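Local coordinates for serine protease inhibitor 4, isoform B (Drosophila melanogaster, PDB 4P0F), which probably inhibits serine and cysteine endopeptidases as a serpin, its chain being captured here in the cleaved form, at residues Asn138-Glu141 / Gln142-His146. Residues are numbered along the deposited sequence; the frame is centred on the assembly and turned at random.
Sequences NWVE and QRTNH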
loop_
_atom_site.group_PDB
_atom_site.type_symbol
_atom_site.label_atom_id
_atom_site.label_comp_id
_atom_site.label_asym_id
_atom_site.label_seq_id
_atom_site.Cartn_x
_atom_site.Cartn_y
_atom_site.Cartn_z
ATOM N N ASN A 138 4.186 18.600 -2.175
ATOM C CA ASN A 138 2.939 19.343 -2.266
ATOM C C ASN A 138 1.943 18.635 -3.184
ATOM O O ASN A 138 0.743 18.603 -2.900
ATOM C CB ASN A 138 3.201 20.769 -2.749
ATOM C CG ASN A 138 3.879 21.624 -1.693
ATOM O OD1 ASN A 138 3.916 21.267 -0.516
ATOM N ND2 ASN A 138 4.409 22.772 -2.108
ATOM N N TRP A 139 2.442 18.037 -4.259
ATOM C CA TRP A 139 1.595 17.291 -5.172
ATOM C C TRP A 139 1.016 16.082 -4.425
ATOM O O TRP A 139 -0.184 15.824 -4.484
ATOM C CB TRP A 139 2.374 16.851 -6.422
ATOM C CG TRP A 139 1.535 16.059 -7.385
ATOM C CD1 TRP A 139 0.705 16.555 -8.346
ATOM C CD2 TRP A 139 1.424 14.626 -7.459
ATOM N NE1 TRP A 139 0.087 15.524 -9.019
ATOM C CE2 TRP A 139 0.510 14.332 -8.490
ATOM C CE3 TRP A 139 2.009 13.570 -6.753
ATOM C CZ2 TRP A 139 0.169 13.024 -8.835
ATOM C CZ3 TRP A 139 1.660 12.269 -7.091
ATOM C CH2 TRP A 139 0.747 12.012 -8.121
ATOM N N VAL A 140 1.872 15.362 -3.701
ATOM C CA VAL A 140 1.417 14.224 -2.908
ATOM C C VAL A 140 0.356 14.627 -1.877
ATOM O O VAL A 140 -0.648 13.939 -1.736
ATOM C CB VAL A 140 2.585 13.520 -2.188
ATOM C CG1 VAL A 140 2.068 12.457 -1.209
ATOM C CG2 VAL A 140 3.526 12.870 -3.219
ATOM N N GLU A 141 0.562 15.726 -1.160
ATOM C CA GLU A 141 -0.460 16.196 -0.230
ATOM C C GLU A 141 -1.785 16.450 -0.937
ATOM O O GLU A 141 -2.851 16.109 -0.420
ATOM C CB GLU A 141 -0.022 17.475 0.481
ATOM C CG GLU A 141 1.066 17.267 1.512
ATOM C CD GLU A 141 1.045 18.310 2.612
ATOM O OE1 GLU A 141 -0.058 18.754 2.998
ATOM O OE2 GLU A 141 2.134 18.679 3.098
ATOM N N GLN A 142 -1.723 17.053 -2.120
ATOM C CA GLN A 142 -2.940 17.393 -2.843
ATOM C C GLN A 142 -3.680 16.145 -3.328
ATOM O O GLN A 142 -4.902 16.176 -3.498
ATOM C CB GLN A 142 -2.613 18.326 -4.016
ATOM C CG GLN A 142 -2.189 19.719 -3.565
ATOM C CD GLN A 142 -3.275 20.451 -2.776
ATOM O OE1 GLN A 142 -4.471 20.228 -2.978
ATOM N NE2 GLN A 142 -2.852 21.306 -1.845
ATOM N N ARG A 143 -2.957 15.044 -3.508
ATOM C CA ARG A 143 -3.562 13.789 -3.957
ATOM C C ARG A 143 -3.996 12.889 -2.796
ATOM O O ARG A 143 -4.568 11.825 -3.030
ATOM C CB ARG A 143 -2.586 13.012 -4.850
ATOM C CG ARG A 143 -2.098 13.757 -6.088
ATOM C CD ARG A 143 -3.160 13.905 -7.168
ATOM N NE ARG A 143 -4.100 14.987 -6.890
ATOM C CZ ARG A 143 -3.879 16.269 -7.165
ATOM N NH1 ARG A 143 -2.736 16.654 -7.723
ATOM N NH2 ARG A 143 -4.808 17.174 -6.875
ATOM N N THR A 144 -3.714 13.296 -1.558
ATOM C CA THR A 144 -3.997 12.450 -0.393
ATOM C C THR A 144 -4.776 13.192 0.696
ATOM O O THR A 144 -4.749 12.785 1.857
ATOM C CB THR A 144 -2.695 11.882 0.246
ATOM O OG1 THR A 144 -1.846 12.949 0.683
ATOM C CG2 THR A 144 -1.939 10.987 -0.724
ATOM N N ASN A 145 -5.464 14.270 0.317
ATOM C CA ASN A 145 -6.246 15.080 1.262
ATOM C C ASN A 145 -5.353 15.561 2.399
ATOM O O ASN A 145 -5.760 15.615 3.557
ATOM C CB ASN A 145 -7.440 14.280 1.805
ATOM C CG ASN A 145 -8.492 15.166 2.451
ATOM O OD1 ASN A 145 -8.590 16.355 2.142
ATOM N ND2 ASN A 145 -9.288 14.589 3.355
ATOM N N HIS A 146 -4.118 15.896 2.035
ATOM C CA HIS A 146 -3.086 16.367 2.958
ATOM C C HIS A 146 -2.704 15.378 4.065
ATOM O O HIS A 146 -2.133 15.778 5.078
ATOM C CB HIS A 146 -3.516 17.694 3.576
ATOM C CG HIS A 146 -3.760 18.767 2.562
ATOM N ND1 HIS A 146 -2.751 19.563 2.067
ATOM C CD2 HIS A 146 -4.894 19.165 1.937
ATOM C CE1 HIS A 146 -3.253 20.411 1.187
ATOM N NE2 HIS A 146 -4.551 20.191 1.090
#
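Arg143 lays its aliphatic stem over the indole of Trp139, one helical turn earlier: CG of Arg143 sits 3.6 Å from the centroid of the six-membered ring of Trp139, a CH-pi contact only 14° off the ring normal. With CG of Trp139 anti to the backbone N (chi1 179°), the indole stands where the bent Arg143 chain can cover its face. Bends at chi2 and chi3 turn the guanidinium back to meet NE1 of Trp139 with its own edge, NH1 lying above the pyrrole rim on the side that carries Arg143 CG. NH1 of Arg143 and NE1 of Trp139, 3.3 Å apart, are both donors and form no hydrogen bond; the two planes stand 73° apart. An alanine in place of Trp139 would probably leave the Arg143 stem without its aromatic bed and the guanidinium freer to swing. On the strand-facing side, buried Thr144 packs CG2 at 4.3 Å from CG1 of Val140, and its OG1 gives a 2.9 Å hydrogen bond to O of Val140 from above the carbonyl plane. OG1 also accepts from Ile148 N. O of Glu141 takes two backbone donors, N of Thr144 and N of His146, as the chain turns through Asn145 and His146, both with positive phi. The outer, solvent side is looser, with Gln142 and His146 exposed; one bond spans it, ND1 of His146 to the anti side of OE1 of Glu141 (3.0 Å), somewhat out of the carboxylate plane. Helix 129-143, helix F of the serpin fold, packs across beta-sheet A: Trp139 and Arg143 rest on strands 91-100 and 161-174, Val140 and Thr144 reach strand 328-341, the inserted reactive-centre loop between 161-174 and 311-324, whose Glu330 accepts from ND2 of Asn145.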